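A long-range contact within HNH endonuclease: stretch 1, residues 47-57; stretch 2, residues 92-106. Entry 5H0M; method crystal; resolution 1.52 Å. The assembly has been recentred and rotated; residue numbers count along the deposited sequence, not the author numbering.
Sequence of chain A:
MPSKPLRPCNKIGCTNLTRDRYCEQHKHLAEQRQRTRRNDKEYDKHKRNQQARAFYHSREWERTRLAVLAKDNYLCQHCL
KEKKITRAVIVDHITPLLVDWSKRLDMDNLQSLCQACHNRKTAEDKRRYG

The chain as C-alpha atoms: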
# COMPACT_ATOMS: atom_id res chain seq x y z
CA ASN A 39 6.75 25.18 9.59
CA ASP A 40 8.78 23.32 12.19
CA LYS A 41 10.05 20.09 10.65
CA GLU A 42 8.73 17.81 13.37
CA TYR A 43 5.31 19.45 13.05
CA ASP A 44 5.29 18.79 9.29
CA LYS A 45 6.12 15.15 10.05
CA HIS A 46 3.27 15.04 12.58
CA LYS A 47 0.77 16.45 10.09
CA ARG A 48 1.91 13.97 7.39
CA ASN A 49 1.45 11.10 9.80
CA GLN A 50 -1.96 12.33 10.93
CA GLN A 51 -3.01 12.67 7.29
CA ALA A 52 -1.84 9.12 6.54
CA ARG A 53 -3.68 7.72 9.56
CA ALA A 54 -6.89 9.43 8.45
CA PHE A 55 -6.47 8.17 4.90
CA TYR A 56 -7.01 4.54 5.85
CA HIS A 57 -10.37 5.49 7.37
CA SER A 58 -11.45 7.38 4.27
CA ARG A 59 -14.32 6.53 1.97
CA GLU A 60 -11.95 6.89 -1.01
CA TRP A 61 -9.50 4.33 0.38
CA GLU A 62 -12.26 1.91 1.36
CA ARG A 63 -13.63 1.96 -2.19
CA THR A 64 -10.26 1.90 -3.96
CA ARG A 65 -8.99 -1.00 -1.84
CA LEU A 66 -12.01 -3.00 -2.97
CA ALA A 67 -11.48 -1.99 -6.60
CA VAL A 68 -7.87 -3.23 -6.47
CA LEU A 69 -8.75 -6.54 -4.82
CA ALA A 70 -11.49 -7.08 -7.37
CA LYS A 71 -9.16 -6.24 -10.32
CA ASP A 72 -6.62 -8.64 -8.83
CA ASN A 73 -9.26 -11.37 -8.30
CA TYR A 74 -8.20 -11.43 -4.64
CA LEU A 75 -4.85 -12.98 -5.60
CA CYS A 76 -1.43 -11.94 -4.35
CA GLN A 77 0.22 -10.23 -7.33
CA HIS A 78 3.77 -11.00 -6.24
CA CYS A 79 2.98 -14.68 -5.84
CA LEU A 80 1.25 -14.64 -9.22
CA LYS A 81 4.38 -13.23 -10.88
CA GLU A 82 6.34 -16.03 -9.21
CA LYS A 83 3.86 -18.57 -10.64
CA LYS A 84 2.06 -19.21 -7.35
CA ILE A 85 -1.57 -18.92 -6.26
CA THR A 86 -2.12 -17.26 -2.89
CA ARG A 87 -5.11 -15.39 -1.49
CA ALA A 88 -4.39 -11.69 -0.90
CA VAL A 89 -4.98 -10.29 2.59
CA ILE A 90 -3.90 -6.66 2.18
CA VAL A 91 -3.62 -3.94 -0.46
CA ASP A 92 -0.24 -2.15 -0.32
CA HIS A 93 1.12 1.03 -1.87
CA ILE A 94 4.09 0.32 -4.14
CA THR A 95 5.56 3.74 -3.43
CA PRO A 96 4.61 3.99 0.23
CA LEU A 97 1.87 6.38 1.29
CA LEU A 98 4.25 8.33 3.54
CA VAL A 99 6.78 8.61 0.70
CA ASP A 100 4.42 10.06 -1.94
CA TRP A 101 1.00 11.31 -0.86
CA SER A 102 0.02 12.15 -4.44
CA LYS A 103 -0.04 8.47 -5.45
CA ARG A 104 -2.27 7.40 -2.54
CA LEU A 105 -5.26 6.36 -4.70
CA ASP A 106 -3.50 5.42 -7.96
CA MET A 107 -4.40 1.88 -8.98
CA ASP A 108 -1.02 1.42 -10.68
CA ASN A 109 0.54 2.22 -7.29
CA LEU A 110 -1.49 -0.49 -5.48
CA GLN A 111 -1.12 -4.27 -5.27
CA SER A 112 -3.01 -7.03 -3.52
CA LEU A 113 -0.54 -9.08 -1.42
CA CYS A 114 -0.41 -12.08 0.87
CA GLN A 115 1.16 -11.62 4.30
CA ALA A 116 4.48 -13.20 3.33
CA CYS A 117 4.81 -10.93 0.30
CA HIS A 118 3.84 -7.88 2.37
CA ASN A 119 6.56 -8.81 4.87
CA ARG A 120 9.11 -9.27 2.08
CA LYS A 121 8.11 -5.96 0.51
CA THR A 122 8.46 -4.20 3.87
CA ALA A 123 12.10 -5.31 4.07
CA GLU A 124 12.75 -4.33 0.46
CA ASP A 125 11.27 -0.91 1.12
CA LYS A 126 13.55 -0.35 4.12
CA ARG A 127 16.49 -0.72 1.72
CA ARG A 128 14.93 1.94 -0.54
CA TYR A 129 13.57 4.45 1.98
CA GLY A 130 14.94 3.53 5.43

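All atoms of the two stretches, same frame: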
# COMPACT_ATOMS: atom_id res chain seq x y z
N LYS A 47 1.93 16.23 10.94
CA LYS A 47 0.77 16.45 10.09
C LYS A 47 0.71 15.40 8.98
O LYS A 47 -0.36 14.92 8.66
CB LYS A 47 0.77 17.87 9.49
CG LYS A 47 0.67 18.98 10.53
CD LYS A 47 -0.49 18.83 11.51
CE LYS A 47 -1.82 19.11 10.84
NZ LYS A 47 -2.95 18.88 11.77
N ARG A 48 1.86 15.03 8.42
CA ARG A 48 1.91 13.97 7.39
C ARG A 48 1.41 12.66 7.96
O ARG A 48 0.66 11.93 7.32
CB ARG A 48 3.34 13.72 6.91
CG ARG A 48 3.86 14.65 5.84
CD ARG A 48 4.98 13.97 5.05
NE ARG A 48 6.16 13.65 5.86
CZ ARG A 48 7.04 14.55 6.30
NH1 ARG A 48 6.89 15.85 6.05
NH2 ARG A 48 8.08 14.14 7.03
N ASN A 49 1.85 12.34 9.17
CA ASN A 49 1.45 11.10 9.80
C ASN A 49 -0.03 11.10 10.19
O ASN A 49 -0.72 10.11 10.02
CB ASN A 49 2.37 10.78 10.96
CG ASN A 49 3.66 10.14 10.49
OD1 ASN A 49 3.68 8.95 10.17
ND2 ASN A 49 4.72 10.94 10.37
N GLN A 50 -0.53 12.24 10.65
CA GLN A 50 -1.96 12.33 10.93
C GLN A 50 -2.81 12.17 9.68
O GLN A 50 -3.88 11.53 9.71
CB GLN A 50 -2.26 13.65 11.63
CG GLN A 50 -1.73 13.71 13.06
CD GLN A 50 -2.38 12.69 13.97
OE1 GLN A 50 -1.73 11.76 14.44
NE2 GLN A 50 -3.68 12.84 14.19
N GLN A 51 -2.35 12.76 8.58
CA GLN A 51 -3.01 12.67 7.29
C GLN A 51 -3.04 11.21 6.80
O GLN A 51 -4.06 10.74 6.30
CB GLN A 51 -2.29 13.58 6.29
CG GLN A 51 -2.88 13.67 4.90
CD GLN A 51 -2.03 14.57 4.01
OE1 GLN A 51 -0.83 14.32 3.80
NE2 GLN A 51 -2.63 15.62 3.47
N ALA A 52 -1.92 10.52 6.96
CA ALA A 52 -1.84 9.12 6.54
C ALA A 52 -2.75 8.24 7.39
O ALA A 52 -3.47 7.38 6.86
CB ALA A 52 -0.40 8.64 6.58
N ARG A 53 -2.78 8.46 8.70
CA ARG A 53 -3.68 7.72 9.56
C ARG A 53 -5.13 7.88 9.12
O ARG A 53 -5.86 6.90 9.00
CB ARG A 53 -3.57 8.18 11.01
CG ARG A 53 -2.30 7.81 11.73
CD ARG A 53 -2.34 8.49 13.08
NE ARG A 53 -1.13 8.33 13.87
CZ ARG A 53 -0.98 7.46 14.86
NH1 ARG A 53 -1.96 6.61 15.17
NH2 ARG A 53 0.15 7.43 15.54
N ALA A 54 -5.52 9.12 8.85
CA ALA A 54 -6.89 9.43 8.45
C ALA A 54 -7.23 8.81 7.11
O ALA A 54 -8.37 8.41 6.87
CB ALA A 54 -7.10 10.94 8.40
N PHE A 55 -6.24 8.72 6.23
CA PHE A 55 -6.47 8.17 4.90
C PHE A 55 -7.06 6.76 4.93
O PHE A 55 -7.98 6.43 4.17
CB PHE A 55 -5.17 8.18 4.09
CG PHE A 55 -5.29 7.54 2.74
CD1 PHE A 55 -5.91 8.22 1.71
CD2 PHE A 55 -4.83 6.26 2.52
CE1 PHE A 55 -6.05 7.65 0.46
CE2 PHE A 55 -4.96 5.67 1.27
CZ PHE A 55 -5.56 6.36 0.25
N TYR A 56 -6.56 5.93 5.82
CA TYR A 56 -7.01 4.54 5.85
C TYR A 56 -8.44 4.39 6.34
O TYR A 56 -9.05 3.35 6.11
CB TYR A 56 -6.06 3.70 6.70
CG TYR A 56 -4.67 3.59 6.11
CD1 TYR A 56 -4.44 2.87 4.94
CD2 TYR A 56 -3.59 4.19 6.71
CE1 TYR A 56 -3.16 2.75 4.40
CE2 TYR A 56 -2.32 4.08 6.18
CZ TYR A 56 -2.11 3.37 5.04
OH TYR A 56 -0.80 3.27 4.54
N HIS A 57 -8.96 5.44 6.98
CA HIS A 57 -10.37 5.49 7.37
C HIS A 57 -11.27 6.08 6.31
O HIS A 57 -12.49 6.08 6.48
CB HIS A 57 -10.53 6.36 8.61
CG HIS A 57 -9.88 5.80 9.83
ND1 HIS A 57 -10.50 4.87 10.64
CD2 HIS A 57 -8.66 6.02 10.36
CE1 HIS A 57 -9.68 4.56 11.63
NE2 HIS A 57 -8.57 5.25 11.49
N ASP A 92 -1.40 -2.99 -0.69
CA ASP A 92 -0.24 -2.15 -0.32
C ASP A 92 0.11 -1.16 -1.42
O ASP A 92 0.01 -1.46 -2.62
CB ASP A 92 0.98 -3.02 -0.02
CG ASP A 92 2.09 -2.28 0.75
OD1 ASP A 92 1.80 -1.27 1.46
OD2 ASP A 92 3.25 -2.72 0.68
N HIS A 93 0.55 0.02 -0.99
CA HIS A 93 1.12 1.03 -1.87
C HIS A 93 2.50 0.62 -2.32
O HIS A 93 3.35 0.27 -1.48
CB HIS A 93 1.20 2.37 -1.14
CG HIS A 93 -0.14 2.99 -0.89
ND1 HIS A 93 -0.94 2.61 0.16
CD2 HIS A 93 -0.84 3.92 -1.57
CE1 HIS A 93 -2.07 3.30 0.13
NE2 HIS A 93 -2.04 4.09 -0.93
N ILE A 94 2.76 0.69 -3.62
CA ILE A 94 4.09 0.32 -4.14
C ILE A 94 5.11 1.36 -3.69
O ILE A 94 6.06 1.03 -2.96
CB ILE A 94 4.08 0.16 -5.66
CG1 ILE A 94 3.13 -0.94 -6.10
CG2 ILE A 94 5.51 -0.08 -6.14
CD1 ILE A 94 3.00 -1.10 -7.59
N THR A 95 4.90 2.61 -4.08
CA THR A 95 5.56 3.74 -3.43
C THR A 95 4.76 4.02 -2.16
O THR A 95 3.57 4.32 -2.25
CB THR A 95 5.56 4.97 -4.33
OG1 THR A 95 6.22 4.66 -5.56
CG2 THR A 95 6.27 6.14 -3.66
N PRO A 96 5.39 3.89 -1.00
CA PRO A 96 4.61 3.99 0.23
C PRO A 96 3.84 5.30 0.37
O PRO A 96 4.25 6.35 -0.14
CB PRO A 96 5.66 3.87 1.33
CG PRO A 96 6.75 3.06 0.71
CD PRO A 96 6.79 3.50 -0.73
N LEU A 97 2.71 5.23 1.06
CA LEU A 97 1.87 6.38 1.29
C LEU A 97 2.63 7.57 1.88
O LEU A 97 2.42 8.71 1.46
CB LEU A 97 0.72 5.98 2.21
CG LEU A 97 -0.32 7.05 2.51
CD1 LEU A 97 -1.07 7.44 1.26
CD2 LEU A 97 -1.27 6.53 3.59
N LEU A 98 3.49 7.29 2.84
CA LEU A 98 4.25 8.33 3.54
C LEU A 98 5.41 8.86 2.71
O LEU A 98 6.01 9.87 3.07
CB LEU A 98 4.72 7.81 4.90
CG LEU A 98 3.63 7.70 5.97
CD1 LEU A 98 4.09 6.82 7.13
CD2 LEU A 98 3.25 9.09 6.45
N VAL A 99 5.73 8.17 1.62
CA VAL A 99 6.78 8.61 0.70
C VAL A 99 6.23 9.53 -0.39
O VAL A 99 6.87 10.51 -0.77
CB VAL A 99 7.51 7.39 0.10
CG1 VAL A 99 8.43 7.79 -1.06
CG2 VAL A 99 8.30 6.67 1.18
N ASP A 100 5.04 9.21 -0.92
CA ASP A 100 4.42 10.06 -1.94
C ASP A 100 2.90 10.09 -1.79
O ASP A 100 2.17 9.22 -2.28
CB ASP A 100 4.79 9.60 -3.35
CG ASP A 100 4.43 10.63 -4.41
OD1 ASP A 100 3.56 11.51 -4.15
OD2 ASP A 100 5.00 10.56 -5.54
N TRP A 101 2.42 11.14 -1.13
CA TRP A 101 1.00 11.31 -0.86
C TRP A 101 0.18 11.40 -2.15
O TRP A 101 -0.97 10.95 -2.19
CB TRP A 101 0.82 12.60 -0.03
CG TRP A 101 -0.61 13.00 0.26
CD1 TRP A 101 -1.27 14.08 -0.23
CD2 TRP A 101 -1.54 12.31 1.10
NE1 TRP A 101 -2.56 14.11 0.25
CE2 TRP A 101 -2.75 13.03 1.07
CE3 TRP A 101 -1.47 11.15 1.88
CZ2 TRP A 101 -3.87 12.64 1.79
CZ3 TRP A 101 -2.59 10.77 2.59
CH2 TRP A 101 -3.78 11.50 2.53
N SER A 102 0.75 11.94 -3.22
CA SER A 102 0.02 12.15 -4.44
C SER A 102 -0.42 10.87 -5.13
O SER A 102 -1.36 10.89 -5.92
CB SER A 102 0.83 13.01 -5.42
OG SER A 102 1.87 12.27 -6.01
N LYS A 103 0.24 9.76 -4.80
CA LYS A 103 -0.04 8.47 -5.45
C LYS A 103 -0.93 7.57 -4.58
O LYS A 103 -1.09 6.40 -4.87
CB LYS A 103 1.27 7.75 -5.80
CG LYS A 103 2.17 8.55 -6.74
CD LYS A 103 3.32 7.70 -7.25
CE LYS A 103 4.15 8.47 -8.27
NZ LYS A 103 5.26 7.67 -8.89
N ARG A 104 -1.52 8.14 -3.55
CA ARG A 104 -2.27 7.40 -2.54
C ARG A 104 -3.46 6.58 -3.06
O ARG A 104 -3.81 5.57 -2.47
CB ARG A 104 -2.75 8.34 -1.44
CG ARG A 104 -3.74 9.39 -1.91
CD ARG A 104 -3.94 10.43 -0.83
NE ARG A 104 -4.91 11.45 -1.22
CZ ARG A 104 -4.65 12.48 -2.01
NH1 ARG A 104 -3.43 12.66 -2.51
NH2 ARG A 104 -5.62 13.36 -2.30
N LEU A 105 -4.08 7.03 -4.16
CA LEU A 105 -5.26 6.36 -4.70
C LEU A 105 -5.04 5.86 -6.14
O LEU A 105 -5.98 5.45 -6.81
CB LEU A 105 -6.47 7.31 -4.64
CG LEU A 105 -6.99 7.58 -3.23
CD1 LEU A 105 -7.86 8.82 -3.20
CD2 LEU A 105 -7.75 6.39 -2.69
N ASP A 106 -3.79 5.85 -6.59
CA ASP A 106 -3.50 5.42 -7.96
C ASP A 106 -3.48 3.91 -8.06
O ASP A 106 -2.70 3.26 -7.37
CB ASP A 106 -2.13 5.93 -8.39
CG ASP A 106 -2.08 7.42 -8.62
OD1 ASP A 106 -3.13 8.10 -8.60
OD2 ASP A 106 -0.95 7.89 -8.84
O HOH W 1 -0.24 1.62 2.58

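Stretch 1 continues a helix that begins earlier in the chain. Stretch 2 leaves a strand at His-93 and winds irregularly past the helix. No direct hydrogen bond joins the two. The contact is mostly apolar packing, burying 580 Å² in total, with one water bridge.

Asp-92 does not touch stretch 1. The contact begins at His-93, which is buried and points its CA-to-CB bond toward the helix. The imidazole uses both nitrogens. His-93 NE2 donates a hydrogen bond to Arg-104 O at 2.8 Å, which ties the start of stretch 2 to its far end. His-93 ND1 lies 2.7 Å from the oxygen of water 1, and the same water oxygen is 2.6 Å from Tyr-56 OH. His-93 ND1 and Tyr-56 OH are themselves 4.4 Å apart, so the water links them. His-93 CE1 also comes within 3.9 Å of Phe-55 CE2. The two rings meet obliquely, with planes at 61°.

Ile-94, Thr-95 and Pro-96 make no contact with stretch 1. Pro-96 O nevertheless accepts backbone hydrogen bonds from Val-99 N at 2.9 Å and Asp-100 N at 3.1 Å. These bonds brace the bend that carries Leu-97 and Leu-98.

Leu-97 is buried, and its CA-to-CB bond points toward the helix. Its branched side chain reaches three residues of stretch 1. Leu-97 CD2 is 3.8 Å from Ala-52 CB, 3.7 Å from Phe-55 CD2 and 3.4 Å from Tyr-56 OH. Leu-97 CD1 lies over one face of the Phe-55 ring. The CA-to-CB bond of Leu-98 points sideways, but the end of the side chain comes nearer. Leu-98 CD2 is 3.7 Å from Ala-52 CB and 3.9 Å from Arg-48 O, while Leu-98 CD1 is 3.7 Å from Asn-49 OD1. Ala-52 suits this place because its short side chain lets both leucines come close to the helix. The CA atoms of Ala-52 and Leu-98 are 6.8 Å apart.

The CA-to-CB bond of Val-99 points away. Asp-100 OD1 accepts hydrogen bonds from Ser-102 N at 3.0 Å and Ser-102 OG at 2.6 Å, spanning Trp-101.

The CA-to-CB bond of Trp-101 points toward the helix, and the residue offers a broad apolar surface. Gln-51, with chi1 and chi2 both t, lays its aliphatic part over one face of the indole. Gln-51 CG is 3.6 Å from the centroid of the Trp-101 six-membered ring, a CH-pi contact. At the indole edge, Trp-101 CH2 is 3.9 Å from Phe-55 CB.

Ser-102 and Lys-103 stay clear of stretch 1. Arg-104 NH1 donates to Trp-101 O at 3.0 Å. Its side chain thus runs back along its own stretch, and Arg-104 CB makes an off-centre CH-pi contact with Phe-55, 4.2 Å from the ring centroid. Arg-104 O is 3.3 Å from Phe-55 CZ. Leu-105 CD2 meets the edge of the same ring, 3.7 Å from Phe-55 CZ.

Phe-55 is therefore the centre of the contact. It is buried, its chi1 is t, and 115 Å² of it is covered by stretch 2.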